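Local structure of putative N-acetylmuramoyl-L-alanine amidase,autolysin cwp6 (Peptoclostridium difficile, 5J72) at residues V455-H460 and G512-L517; Q476-T481 and D504-M509; L482-A487 and I529-S534; Y491-S494 and N498-M501; R580-D583 and D587-Y590. The protein probably cleaves, as a zinc-dependent amidase, the bond between N-acetylmuramic acid and L-alanine in peptidoglycan, and carries CWB2 modules that hold it in the cell wall. All coordinates share one frame; numbering follows the deposited sequence.

Contact 1 of 5, residues V455-H460 and G512-L517. With ZN (zinc ion), chain I.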
# COMPACT_ATOMS: atom_id res chain seq x y z
N VAL A 455 -14.84 -5.70 -20.80
CA VAL A 455 -15.66 -5.42 -19.64
C VAL A 455 -15.75 -6.76 -18.94
O VAL A 455 -16.06 -7.78 -19.55
CB VAL A 455 -17.02 -4.86 -19.99
CG1 VAL A 455 -17.96 -4.87 -18.76
CG2 VAL A 455 -16.90 -3.43 -20.54
N ILE A 456 -15.43 -6.77 -17.61
CA ILE A 456 -15.51 -7.98 -16.80
C ILE A 456 -16.71 -7.78 -15.84
O ILE A 456 -16.79 -6.75 -15.17
CB ILE A 456 -14.20 -8.15 -15.98
CG1 ILE A 456 -12.97 -8.41 -16.95
CG2 ILE A 456 -14.34 -9.30 -15.01
CD1 ILE A 456 -13.19 -9.76 -17.75
N ASP A 457 -17.61 -8.77 -15.78
CA ASP A 457 -18.80 -8.64 -14.93
C ASP A 457 -18.94 -9.79 -13.93
O ASP A 457 -19.35 -10.90 -14.27
CB ASP A 457 -20.04 -8.60 -15.89
CG ASP A 457 -21.38 -8.65 -15.16
OD1 ASP A 457 -21.54 -7.89 -14.19
OD2 ASP A 457 -22.26 -9.49 -15.56
N PRO A 458 -18.58 -9.58 -12.67
CA PRO A 458 -18.70 -10.60 -11.59
C PRO A 458 -20.22 -10.74 -11.29
O PRO A 458 -20.81 -9.75 -10.85
CB PRO A 458 -17.90 -10.00 -10.43
CG PRO A 458 -17.30 -8.70 -10.93
CD PRO A 458 -18.03 -8.30 -12.17
N GLY A 459 -20.83 -11.90 -11.51
CA GLY A 459 -22.28 -12.01 -11.38
C GLY A 459 -22.77 -11.77 -9.96
O GLY A 459 -22.02 -12.01 -9.00
N HIS A 460 -24.02 -11.29 -9.87
CA HIS A 460 -24.71 -11.08 -8.59
C HIS A 460 -23.99 -10.06 -7.75
O HIS A 460 -23.21 -9.28 -8.30
CB HIS A 460 -24.79 -12.44 -7.87
CG HIS A 460 -25.41 -13.49 -8.73
ND1 HIS A 460 -26.74 -13.49 -9.08
CD2 HIS A 460 -24.84 -14.56 -9.37
CE1 HIS A 460 -26.93 -14.52 -9.92
NE2 HIS A 460 -25.82 -15.23 -10.15
N GLY A 512 -29.55 -4.91 -16.26
CA GLY A 512 -29.71 -3.79 -17.17
C GLY A 512 -28.66 -2.73 -16.96
O GLY A 512 -28.28 -2.02 -17.90
N GLU A 513 -28.16 -2.62 -15.73
CA GLU A 513 -27.07 -1.63 -15.51
C GLU A 513 -25.71 -2.18 -16.10
O GLU A 513 -24.94 -1.46 -16.75
CB GLU A 513 -26.89 -1.35 -14.00
CG GLU A 513 -25.90 -0.20 -13.88
CD GLU A 513 -25.76 0.37 -12.47
OE1 GLU A 513 -26.39 -0.15 -11.50
OE2 GLU A 513 -24.97 1.36 -12.35
N ARG A 514 -25.44 -3.48 -15.89
CA ARG A 514 -24.22 -4.12 -16.41
C ARG A 514 -24.24 -4.02 -17.88
O ARG A 514 -23.20 -3.73 -18.50
CB ARG A 514 -24.18 -5.57 -15.95
CG ARG A 514 -24.16 -5.67 -14.42
CD ARG A 514 -24.60 -7.05 -13.99
NE ARG A 514 -24.89 -7.12 -12.57
CZ ARG A 514 -24.16 -7.78 -11.68
NH1 ARG A 514 -23.04 -8.40 -12.05
NH2 ARG A 514 -24.57 -7.87 -10.42
N THR A 515 -25.41 -4.28 -18.52
CA THR A 515 -25.46 -4.19 -19.97
C THR A 515 -25.34 -2.77 -20.47
O THR A 515 -24.65 -2.53 -21.47
CB THR A 515 -26.77 -4.83 -20.51
OG1 THR A 515 -26.93 -6.10 -19.84
CG2 THR A 515 -26.65 -5.12 -21.98
N ALA A 516 -25.98 -1.80 -19.79
CA ALA A 516 -25.87 -0.39 -20.24
C ALA A 516 -24.41 0.01 -20.22
O ALA A 516 -23.95 0.69 -21.13
CB ALA A 516 -26.65 0.53 -19.31
N LEU A 517 -23.68 -0.44 -19.18
CA LEU A 517 -22.27 -0.12 -19.06
C LEU A 517 -21.55 -0.67 -20.24
O LEU A 517 -20.72 0.03 -20.85
CB LEU A 517 -21.66 -0.71 -17.77
CG LEU A 517 -20.18 -0.39 -17.56
CD1 LEU A 517 -19.97 1.15 -17.52
CD2 LEU A 517 -19.72 -1.00 -16.26
ZN ZN I . -25.16 -16.81 -11.61
O HOH W 1 -26.85 -16.49 -12.91
O HOH W 2 -24.99 -18.79 -12.44
O HOH W 3 -26.71 -18.07 -10.38

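Contact 2 of 5, residues Q476-T481 and D504-M509. With ZN (zinc ion), chain I.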
# COMPACT_ATOMS: atom_id res chain seq x y z
N GLN A 476 -20.60 -18.55 -1.40
CA GLN A 476 -21.61 -17.73 -2.03
C GLN A 476 -21.10 -17.37 -3.40
O GLN A 476 -19.98 -16.85 -3.50
CB GLN A 476 -21.83 -16.45 -1.23
CG GLN A 476 -22.65 -16.70 0.05
CD GLN A 476 -22.89 -15.38 0.73
OE1 GLN A 476 -21.98 -14.82 1.36
NE2 GLN A 476 -24.09 -14.83 0.60
N GLU A 477 -21.90 -17.60 -4.44
CA GLU A 477 -21.48 -17.27 -5.81
C GLU A 477 -20.98 -15.79 -5.92
O GLU A 477 -19.95 -15.54 -6.59
CB GLU A 477 -22.66 -17.49 -6.76
CG GLU A 477 -22.33 -17.18 -8.23
CD GLU A 477 -23.52 -17.43 -9.16
OE1 GLU A 477 -23.37 -17.22 -10.37
OE2 GLU A 477 -24.61 -17.81 -8.69
N LYS A 478 -21.69 -14.81 -5.31
CA LYS A 478 -21.30 -13.39 -5.44
C LYS A 478 -19.87 -13.11 -4.93
O LYS A 478 -19.20 -12.19 -5.43
CB LYS A 478 -22.32 -12.47 -4.73
CG LYS A 478 -22.22 -12.49 -3.18
CD LYS A 478 -23.00 -11.25 -2.61
CE LYS A 478 -23.31 -11.37 -1.12
NZ LYS A 478 -23.74 -10.02 -0.59
N LYS A 479 -19.38 -13.89 -3.99
CA LYS A 479 -18.01 -13.58 -3.55
C LYS A 479 -16.96 -14.34 -4.43
O LYS A 479 -15.85 -13.84 -4.64
CB LYS A 479 -17.80 -14.06 -2.15
CG LYS A 479 -18.78 -13.40 -1.19
CD LYS A 479 -18.68 -14.03 0.15
CE LYS A 479 -19.51 -13.24 1.14
NZ LYS A 479 -19.45 -13.88 2.47
N TYR A 480 -17.32 -15.54 -4.89
CA TYR A 480 -16.36 -16.27 -5.70
C TYR A 480 -16.31 -15.58 -7.04
O TYR A 480 -15.22 -15.56 -7.66
CB TYR A 480 -16.84 -17.71 -5.90
CG TYR A 480 -16.27 -18.63 -4.85
CD1 TYR A 480 -15.22 -19.49 -5.15
CD2 TYR A 480 -16.79 -18.65 -3.56
CE1 TYR A 480 -14.70 -20.35 -4.20
CE2 TYR A 480 -16.28 -19.52 -2.60
CZ TYR A 480 -15.24 -20.37 -2.93
OH TYR A 480 -14.72 -21.26 -2.01
N THR A 481 -17.45 -15.00 -7.51
CA THR A 481 -17.32 -14.36 -8.83
C THR A 481 -16.48 -13.13 -8.67
O THR A 481 -15.68 -12.81 -9.58
CB THR A 481 -18.69 -13.97 -9.47
OG1 THR A 481 -19.36 -13.03 -8.63
CG2 THR A 481 -19.60 -15.17 -9.66
N ASP A 504 -16.42 -3.69 -8.51
CA ASP A 504 -15.14 -4.21 -8.02
C ASP A 504 -15.27 -4.44 -6.53
O ASP A 504 -14.28 -4.69 -5.85
CB ASP A 504 -13.99 -3.24 -8.30
CG ASP A 504 -14.35 -1.80 -7.99
OD1 ASP A 504 -14.86 -1.54 -6.88
OD2 ASP A 504 -14.12 -0.94 -8.86
N THR A 505 -16.48 -4.36 -6.03
CA THR A 505 -16.74 -4.63 -4.64
C THR A 505 -18.11 -5.26 -4.48
O THR A 505 -18.87 -5.38 -5.46
CB THR A 505 -16.68 -3.29 -3.84
OG1 THR A 505 -16.51 -3.62 -2.46
CG2 THR A 505 -17.92 -2.48 -4.04
N ASP A 506 -18.47 -5.65 -3.27
CA ASP A 506 -19.77 -6.23 -3.05
C ASP A 506 -20.80 -5.13 -3.16
O ASP A 506 -20.76 -4.20 -2.37
CB ASP A 506 -19.86 -6.91 -1.69
CG ASP A 506 -21.16 -7.67 -1.46
OD1 ASP A 506 -21.78 -8.11 -2.44
OD2 ASP A 506 -21.55 -7.83 -0.30
N LYS A 507 -21.66 -5.17 -4.18
CA LYS A 507 -22.74 -4.20 -4.29
C LYS A 507 -23.85 -4.74 -5.16
O LYS A 507 -23.62 -5.62 -5.96
CB LYS A 507 -22.28 -2.88 -4.85
CG LYS A 507 -21.85 -2.91 -6.26
CD LYS A 507 -21.96 -1.51 -6.83
CE LYS A 507 -22.11 -1.56 -8.33
NZ LYS A 507 -22.21 -0.22 -8.94
N THR A 508 -25.07 -4.24 -4.96
CA THR A 508 -26.23 -4.65 -5.75
C THR A 508 -26.14 -4.01 -7.14
O THR A 508 -25.92 -2.81 -7.26
CB THR A 508 -27.53 -4.20 -4.98
OG1 THR A 508 -27.55 -4.93 -3.74
CG2 THR A 508 -28.84 -4.57 -5.79
N MET A 509 -26.29 -4.80 -8.19
CA MET A 509 -26.21 -4.19 -9.50
C MET A 509 -27.09 -4.99 -10.48
O MET A 509 -26.88 -6.20 -10.61
CB MET A 509 -24.75 -4.15 -10.03
CG MET A 509 -24.67 -3.29 -11.26
SD MET A 509 -22.88 -3.14 -11.67
CE MET A 509 -22.91 -1.97 -12.99
ZN ZN I . -25.16 -16.81 -11.61
O HOH W 3 -26.71 -18.07 -10.38
O HOH W 4 -19.51 -9.72 -3.87
O HOH W 1 -26.85 -16.49 -12.91
O HOH W 2 -24.99 -18.79 -12.44

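Contact 3 of 5, residues L482-A487 and I529-S534. With ZN (zinc ion), chain I.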
# COMPACT_ATOMS: atom_id res chain seq x y z
N LEU A 482 -16.67 -12.37 -7.57
CA LEU A 482 -15.83 -11.17 -7.42
C LEU A 482 -14.30 -11.51 -7.31
O LEU A 482 -13.47 -10.87 -7.96
CB LEU A 482 -16.24 -10.32 -6.17
CG LEU A 482 -15.34 -9.09 -5.98
CD1 LEU A 482 -15.46 -8.16 -7.17
CD2 LEU A 482 -15.77 -8.41 -4.68
N ASN A 483 -13.93 -12.50 -6.49
CA ASN A 483 -12.50 -12.87 -6.35
C ASN A 483 -11.95 -13.41 -7.71
O ASN A 483 -10.83 -13.10 -8.06
CB ASN A 483 -12.34 -13.91 -5.29
CG ASN A 483 -12.67 -13.32 -3.93
OD1 ASN A 483 -12.40 -12.11 -3.73
ND2 ASN A 483 -13.35 -14.05 -3.03
N THR A 484 -12.77 -14.18 -8.45
CA THR A 484 -12.31 -14.69 -9.75
C THR A 484 -12.10 -13.50 -10.71
O THR A 484 -11.06 -13.39 -11.37
CB THR A 484 -13.40 -15.63 -10.34
OG1 THR A 484 -13.57 -16.70 -9.45
CG2 THR A 484 -12.95 -16.18 -11.76
N ALA A 485 -13.10 -12.58 -10.75
CA ALA A 485 -13.07 -11.46 -11.67
C ALA A 485 -11.93 -10.51 -11.38
O ALA A 485 -11.36 -9.93 -12.34
CB ALA A 485 -14.43 -10.68 -11.67
N LEU A 486 -11.58 -10.32 -10.15
CA LEU A 486 -10.45 -9.39 -9.83
C LEU A 486 -9.17 -10.01 -10.45
O LEU A 486 -8.34 -9.28 -10.99
CB LEU A 486 -10.28 -9.26 -8.27
CG LEU A 486 -11.44 -8.32 -7.71
CD1 LEU A 486 -11.59 -8.53 -6.14
CD2 LEU A 486 -11.14 -6.81 -8.02
N ALA A 487 -9.04 -11.32 -10.33
CA ALA A 487 -7.81 -11.98 -10.86
C ALA A 487 -7.79 -11.92 -12.39
O ALA A 487 -6.73 -11.74 -12.99
CB ALA A 487 -7.78 -13.41 -10.36
N ILE A 529 -19.02 -13.47 -15.26
CA ILE A 529 -18.43 -14.60 -14.59
C ILE A 529 -19.39 -15.05 -13.52
O ILE A 529 -19.76 -14.25 -12.64
CB ILE A 529 -17.04 -14.18 -13.97
CG1 ILE A 529 -16.05 -13.91 -15.15
CG2 ILE A 529 -16.44 -15.31 -13.10
CD1 ILE A 529 -14.70 -13.34 -14.68
N HIS A 530 -19.76 -16.31 -13.57
CA HIS A 530 -20.74 -16.91 -12.67
C HIS A 530 -20.29 -18.30 -12.19
O HIS A 530 -19.31 -18.84 -12.70
CB HIS A 530 -22.08 -17.05 -13.43
CG HIS A 530 -22.81 -15.75 -13.59
ND1 HIS A 530 -23.96 -15.44 -12.85
CD2 HIS A 530 -22.53 -14.67 -14.38
CE1 HIS A 530 -24.30 -14.21 -13.21
NE2 HIS A 530 -23.49 -13.69 -14.13
N TYR A 531 -21.00 -18.86 -11.18
CA TYR A 531 -20.73 -20.23 -10.71
C TYR A 531 -22.07 -21.00 -10.82
O TYR A 531 -23.12 -20.41 -10.56
CB TYR A 531 -20.20 -20.21 -9.27
CG TYR A 531 -18.71 -19.95 -9.26
CD1 TYR A 531 -17.80 -21.00 -9.15
CD2 TYR A 531 -18.21 -18.66 -9.43
CE1 TYR A 531 -16.43 -20.77 -9.23
CE2 TYR A 531 -16.84 -18.43 -9.51
CZ TYR A 531 -15.95 -19.48 -9.41
OH TYR A 531 -14.60 -19.25 -9.50
N ASN A 532 -22.03 -22.27 -11.27
CA ASN A 532 -23.24 -23.09 -11.49
C ASN A 532 -23.70 -23.77 -10.23
O ASN A 532 -23.01 -23.74 -9.21
CB ASN A 532 -22.99 -24.20 -12.51
CG ASN A 532 -23.81 -24.02 -13.72
OD1 ASN A 532 -24.98 -23.67 -13.61
ND2 ASN A 532 -23.28 -24.20 -14.94
N ALA A 533 -24.88 -24.42 -10.33
CA ALA A 533 -25.49 -25.17 -9.21
C ALA A 533 -26.60 -26.06 -9.79
O ALA A 533 -27.07 -25.80 -10.88
CB ALA A 533 -26.11 -24.21 -8.16
N SER A 534 -26.99 -27.07 -9.07
CA SER A 534 -28.09 -27.96 -9.41
C SER A 534 -28.36 -28.61 -8.04
O SER A 534 -29.27 -28.21 -7.33
CB SER A 534 -27.69 -28.95 -10.52
OG SER A 534 -26.59 -29.79 -10.19
ZN ZN I . -25.16 -16.81 -11.61
O HOH W 2 -24.99 -18.79 -12.44
O HOH W 1 -26.85 -16.49 -12.91
O HOH W 3 -26.71 -18.07 -10.38

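Contact 4 of 5, residues Y491-S494 and N498-M501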
# COMPACT_ATOMS: atom_id res chain seq x y z
N TYR A 491 -4.85 -10.00 -14.62
CA TYR A 491 -4.08 -10.60 -15.73
C TYR A 491 -4.21 -9.76 -16.95
O TYR A 491 -3.19 -9.42 -17.58
CB TYR A 491 -4.56 -12.02 -16.01
CG TYR A 491 -3.80 -12.57 -17.21
CD1 TYR A 491 -2.53 -13.11 -17.06
CD2 TYR A 491 -4.32 -12.45 -18.50
CE1 TYR A 491 -1.78 -13.51 -18.17
CE2 TYR A 491 -3.59 -12.86 -19.62
CZ TYR A 491 -2.32 -13.39 -19.44
OH TYR A 491 -1.60 -13.78 -20.55
N LEU A 492 -5.43 -9.35 -17.31
CA LEU A 492 -5.58 -8.54 -18.53
C LEU A 492 -4.80 -7.23 -18.47
O LEU A 492 -4.19 -6.80 -19.46
CB LEU A 492 -7.08 -8.24 -18.78
CG LEU A 492 -7.85 -9.53 -19.17
CD1 LEU A 492 -9.37 -9.28 -19.18
CD2 LEU A 492 -7.40 -9.95 -20.61
N ARG A 493 -4.86 -6.56 -17.31
CA ARG A 493 -4.15 -5.28 -17.21
C ARG A 493 -2.65 -5.49 -17.31
O ARG A 493 -1.98 -4.61 -17.86
CB ARG A 493 -4.45 -4.58 -15.86
CG ARG A 493 -5.88 -4.15 -15.81
CD ARG A 493 -6.13 -3.20 -14.62
NE ARG A 493 -7.49 -2.67 -14.76
CZ ARG A 493 -8.18 -2.15 -13.75
NH1 ARG A 493 -7.65 -2.08 -12.53
NH2 ARG A 493 -9.41 -1.70 -13.95
N SER A 494 -2.13 -6.56 -16.76
CA SER A 494 -0.70 -6.81 -16.81
C SER A 494 -0.24 -7.06 -18.28
O SER A 494 0.97 -6.99 -18.56
CB SER A 494 -0.35 -8.00 -15.95
OG SER A 494 -0.64 -9.20 -16.65
N ASN A 498 -7.15 -2.84 -21.57
CA ASN A 498 -7.94 -1.99 -20.71
C ASN A 498 -9.11 -2.78 -20.18
O ASN A 498 -9.78 -3.43 -20.98
CB ASN A 498 -8.48 -0.81 -21.48
CG ASN A 498 -7.37 -0.04 -22.12
OD1 ASN A 498 -7.47 0.34 -23.29
ND2 ASN A 498 -6.24 0.15 -21.42
N VAL A 499 -9.39 -2.69 -18.87
CA VAL A 499 -10.49 -3.44 -18.30
C VAL A 499 -11.37 -2.58 -17.53
O VAL A 499 -10.89 -1.79 -16.71
CB VAL A 499 -9.98 -4.57 -17.38
CG1 VAL A 499 -11.15 -5.42 -16.86
CG2 VAL A 499 -9.00 -5.45 -18.12
N VAL A 500 -12.68 -2.67 -17.77
CA VAL A 500 -13.63 -1.94 -16.92
C VAL A 500 -14.41 -3.03 -16.17
O VAL A 500 -14.97 -3.93 -16.82
CB VAL A 500 -14.65 -1.08 -17.73
CG1 VAL A 500 -15.67 -0.48 -16.78
CG2 VAL A 500 -13.94 0.06 -18.52
N MET A 501 -14.49 -2.98 -14.84
CA MET A 501 -15.26 -4.00 -14.14
C MET A 501 -16.66 -3.45 -13.88
O MET A 501 -16.78 -2.29 -13.52
CB MET A 501 -14.62 -4.32 -12.77
CG MET A 501 -13.19 -4.94 -12.88
SD MET A 501 -12.60 -5.57 -11.33
CE MET A 501 -13.71 -7.02 -11.12

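Contact 5 of 5, residues R580-D583 and D587-Y590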
# COMPACT_ATOMS: atom_id res chain seq x y z
N ARG A 580 -28.67 -20.62 -25.53
CA ARG A 580 -29.96 -20.83 -24.89
C ARG A 580 -30.85 -19.68 -25.33
O ARG A 580 -30.43 -18.53 -25.34
CB ARG A 580 -29.79 -20.92 -23.40
CG ARG A 580 -31.02 -21.49 -22.75
CD ARG A 580 -31.07 -21.14 -21.28
NE ARG A 580 -32.46 -21.19 -20.80
CZ ARG A 580 -32.79 -21.42 -19.54
NH1 ARG A 580 -31.85 -21.63 -18.63
NH2 ARG A 580 -34.07 -21.44 -19.18
N THR A 581 -32.09 -20.01 -25.74
CA THR A 581 -32.98 -18.98 -26.26
C THR A 581 -34.33 -18.91 -25.57
O THR A 581 -34.73 -19.82 -24.84
CB THR A 581 -33.25 -19.23 -27.76
OG1 THR A 581 -33.79 -20.56 -27.86
CG2 THR A 581 -32.00 -19.09 -28.62
N LEU A 582 -34.99 -17.78 -25.77
CA LEU A 582 -36.36 -17.56 -25.29
C LEU A 582 -37.25 -18.10 -26.45
O LEU A 582 -36.74 -18.26 -27.57
CB LEU A 582 -36.66 -16.04 -25.15
CG LEU A 582 -35.67 -15.21 -24.27
CD1 LEU A 582 -35.88 -13.72 -24.53
CD2 LEU A 582 -35.95 -15.54 -22.83
N ASP A 583 -38.55 -18.29 -26.23
CA ASP A 583 -39.43 -18.70 -27.35
C ASP A 583 -39.32 -17.76 -28.49
O ASP A 583 -39.52 -18.16 -29.63
CB ASP A 583 -40.89 -18.74 -26.92
CG ASP A 583 -41.17 -19.91 -26.04
OD1 ASP A 583 -42.07 -20.70 -26.39
OD2 ASP A 583 -40.48 -20.05 -24.99
N ASP A 587 -31.44 -14.64 -27.36
CA ASP A 587 -30.71 -15.25 -26.24
C ASP A 587 -31.48 -15.11 -24.95
O ASP A 587 -32.09 -14.05 -24.71
CB ASP A 587 -29.34 -14.54 -26.06
CG ASP A 587 -28.42 -14.85 -27.24
OD1 ASP A 587 -28.08 -16.00 -27.41
OD2 ASP A 587 -28.06 -13.91 -27.97
N TYR A 588 -31.46 -16.12 -24.18
CA TYR A 588 -32.14 -16.15 -22.89
C TYR A 588 -31.48 -15.18 -21.88
O TYR A 588 -32.18 -14.47 -21.15
CB TYR A 588 -32.02 -17.55 -22.40
CG TYR A 588 -32.50 -17.73 -20.99
CD1 TYR A 588 -31.61 -17.84 -19.93
CD2 TYR A 588 -33.86 -17.82 -20.70
CE1 TYR A 588 -32.05 -18.04 -18.63
CE2 TYR A 588 -34.30 -18.01 -19.41
CZ TYR A 588 -33.40 -18.12 -18.37
OH TYR A 588 -33.84 -18.35 -17.10
N LEU A 589 -30.14 -15.18 -21.82
CA LEU A 589 -29.42 -14.34 -20.85
C LEU A 589 -29.48 -12.89 -21.23
O LEU A 589 -29.07 -12.48 -22.33
CB LEU A 589 -27.93 -14.83 -20.76
CG LEU A 589 -27.79 -16.17 -20.15
CD1 LEU A 589 -26.36 -16.69 -20.44
CD2 LEU A 589 -28.02 -16.15 -18.64
N TYR A 590 -29.96 -12.08 -20.31
CA TYR A 590 -30.06 -10.64 -20.52
C TYR A 590 -28.74 -10.03 -20.98
O TYR A 590 -28.72 -9.21 -21.92
CB TYR A 590 -30.49 -9.97 -19.17
CG TYR A 590 -30.90 -8.52 -19.32
CD1 TYR A 590 -29.96 -7.54 -19.58
CD2 TYR A 590 -32.24 -8.15 -19.22
CE1 TYR A 590 -30.33 -6.21 -19.75
CE2 TYR A 590 -32.63 -6.82 -19.39
CZ TYR A 590 -31.67 -5.86 -19.66
OH TYR A 590 -32.01 -4.54 -19.84
O HOH W 5 -28.47 -17.06 -23.41
O HOH W 6 -27.35 -18.00 -25.72

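Contact 1 of 5, residues V455-H460 and G512-L517
Arg514 reaches from helix 511-521 to the end of strand 453-458, where the central sheet of the Amidase_3 domain delivers its first zinc ligand, His460. NH1 and NH2 both donate to residues 457-460. NH1 serves two acceptors: the carboxylate oxygen OD1 of Asp457, at 2.7 Å in a salt bridge, and the carbonyl O of Pro458, at 2.9 Å. NH2 gives a nearly straight bond (171°) to the carbonyl O of His460, again 2.9 Å long, and also bonds Met509 O. All three acceptors of residues 457-460 lie around the guanidinium edge, yet both carbonyls are approached from above their planes. The long, extended arginine chain suits this place, since one flat group can bind a strand carboxylate and two carbonyls beyond it.

Asp457 meets NH1 on the syn side of OD1, NH1 standing somewhat out of the carboxylate plane, which is turned 75° from the guanidinium. Both of its oxygens have further donors, OD1 in Thr502 OG1 and OD2 in Ser528 OG, so the buried charge is well satisfied. Gly459, without a side chain, leaves room for the His460 ring beside it, and its CA lies 3.7 Å from Arg514 NH1. The His460 ring turns off to the metal: ND1 is bonded to Asp464 OD2, leaving NE2 to bind the zinc ion at 2.2 Å.

Contact 2 of 5, residues Q476-T481 and D504-M509
Lys478 lays the end of its side chain against the carboxylate of Asp506, its CD 3.4 Å from Asp506 OD1. The ammonium NZ forms a salt bridge to Asp506 OD2 at 3.1 Å, on its syn lone pair, and a weak hydrogen bond to OD1 at 3.3 Å. The lysine starts with CG wedged between the backbone N and the carbonyl carbon (chi1 74°) and then runs extended, long enough to span from helix to loop, where the short aspartate presents both oxygens. NZ also donates to Gly462 O, while Asp506 OD1 accepts from Gly462 N, so both charged groups grip one glycine.

These residues join the first turn of helix 477-494 to the loop between strand 498-501 and helix 511-521, at the zinc site of the amidase domain. A water adds a second link, donating to the carbonyl O of Lys478 at 2.9 Å and to Asp506 OD1 at 3.1 Å. Next to the lysine, Glu477 extends to the metal, where OE1 binds the zinc ion at 2.2 Å and also accepts from Tyr531 N. Glu477 OE2 accepts a hydrogen bond from a zinc-bound water at 2.7 Å and another from the backbone N of Ala467.

Contact 3 of 5, residues L482-A487 and I529-S534
Thr484 and Ala485 of helix 477-494 pack on Ile529 and Tyr531 of strand 525-532, a helix laid over the central sheet of the amidase fold. The short segments approach to 8.6 Å between axes, with their directions 140° apart.

Thr484 offers two different branches. Its chi1 of -61° sets OG1 beside the backbone N and CG2 anti to it, which sends the hydroxyl to Tyr531 and the methyl to Ile529. The methyl CG2 rests 3.8 Å from Ile529 CG2. The small beta-branched threonine thus serves a polar and an apolar neighbour at once, and its hydroxyl also bonds the carbonyl O of Tyr480 one turn earlier in the helix.

Ile529 likewise splits: CG2 meets the threonine, while CG1 lies beside the backbone N and, with chi2 at 174°, stretches CD1 to Ala485. That methyl lies 3.9 Å from Ala485 CA and 4.0 Å from Ala485 CB, an approach permitted by the slight alanine side chain. On the other side of the strand His530 binds the zinc ion through ND1, at 2.2 Å. The Tyr531 ring arrives from the direction opposite to Thr484 and presents its edge, with Thr484 OG1 near the ring plane. Tyr531 OH is the donor in the 2.8 Å hydrogen bond to Thr484 OG1.

Contact 4 of 5, residues Y491-S494 and N498-M501
Leu492 and Arg493, in the last turns of helix 477-494, close over Val499 in the strand that follows, forming the helix-to-strand half of a beta-alpha-beta crossover from strand 453-458 to its parallel neighbour 498-501 in the amidase's alpha/beta fold. Strand 498-501 is the outermost strand on this side of the six-stranded sheet, and the helix packs across it.

The strand begins with Asn498, whose CA is the closest to the helix backbone, 6.1 Å from Arg493 CA. Its side chain points away from the helix, and its backbone bonds to Lys452 and Val454 join it to the sheet. Val499 turns its side chain toward the helix and carries most of the strand's share of the contact. Its chi1 of -176° puts CG1 anti to the backbone N and leaves CG2 facing the helix, where CG2 meets Leu492 CB at 3.5 Å, tighter than an ordinary carbon contact, and Leu492 CD1 at 4.0 Å. The two side chains cross at about a right angle. A branched valine suits this place, being short enough to fit against the leucine and broad enough to touch the arginine stem as well, with CG2 4.1 Å from Arg493 CG.

Val500 points away, its backbone bonded to strand 453-458. Met501 lies beside the helix nearer its middle, against Ala485, Leu486 and Thr489. Arg493 reaches obliquely past Val499; NH1 is taken by Val399 O, in the loop before helix 404-409, and NH2 donates in the guanidinium plane to Val499 O, 3.1 Å away at 174°.

Contact 5 of 5, residues R580-D583 and D587-Y590
The loop between strand 574-578 and helix 590-593 folds back on itself, its two limbs joined by a single beta bridge between Thr581 and Asp587. Tyr588 N donates to Arg580 O at 2.9 Å; a water also donates to this oxygen, and accepts from Leu589 N.

Beside this backbone link, Arg580 and Tyr588 run side by side, pointing the same way. In each, CG stands anti to the backbone N (chi1 -165° and 172°), extending the chain from the backbone. The guanidinium lies flat on the ring, the planes 5° apart, with Arg580 CZ 3.5 Å from the ring centroid. The long, flat-ended arginine suits the aromatic face, NE over the ring centre and NH2 3.4 Å from Tyr588 CE2. The Leu582 side chain crosses that of Tyr588 at about a right angle, Leu582 CD2 lying 3.8 Å from Tyr588 CD2. At the other limb Asp587 OD1 accepts from Val547 N and lies 2.7 Å from a second water, which accepts from Arg580 N.

Thr581 and Leu582 have been seen to bind calcium in a crystal structure of this protein, though none is bound here; the stack beside them is a typical parallel cation-pi pair.

How the contacts relate
Contacts 1, 2 and 3 meet at the zinc ion, to which they supply His460, Glu477 and His530, and their centres lie 9 to 13 Å apart. They also touch: Gly459 O takes a bond from Thr481 OG1 (2.9 Å), joining contacts 1 and 2, and Asp457 O accepts from Ile529 N (2.8 Å), joining contacts 1 and 3. Contact 4 shares helix 477-494 with contacts 2 and 3 but lies at its far end, away from the metal; Ile456 N bonds Val500 O to tie it to contact 1. Contact 5 stands about 17 Å from contact 1, centre to centre, touching it through Tyr590 on Thr515, with the Tyr588 side chain about 10 Å from the zinc ion.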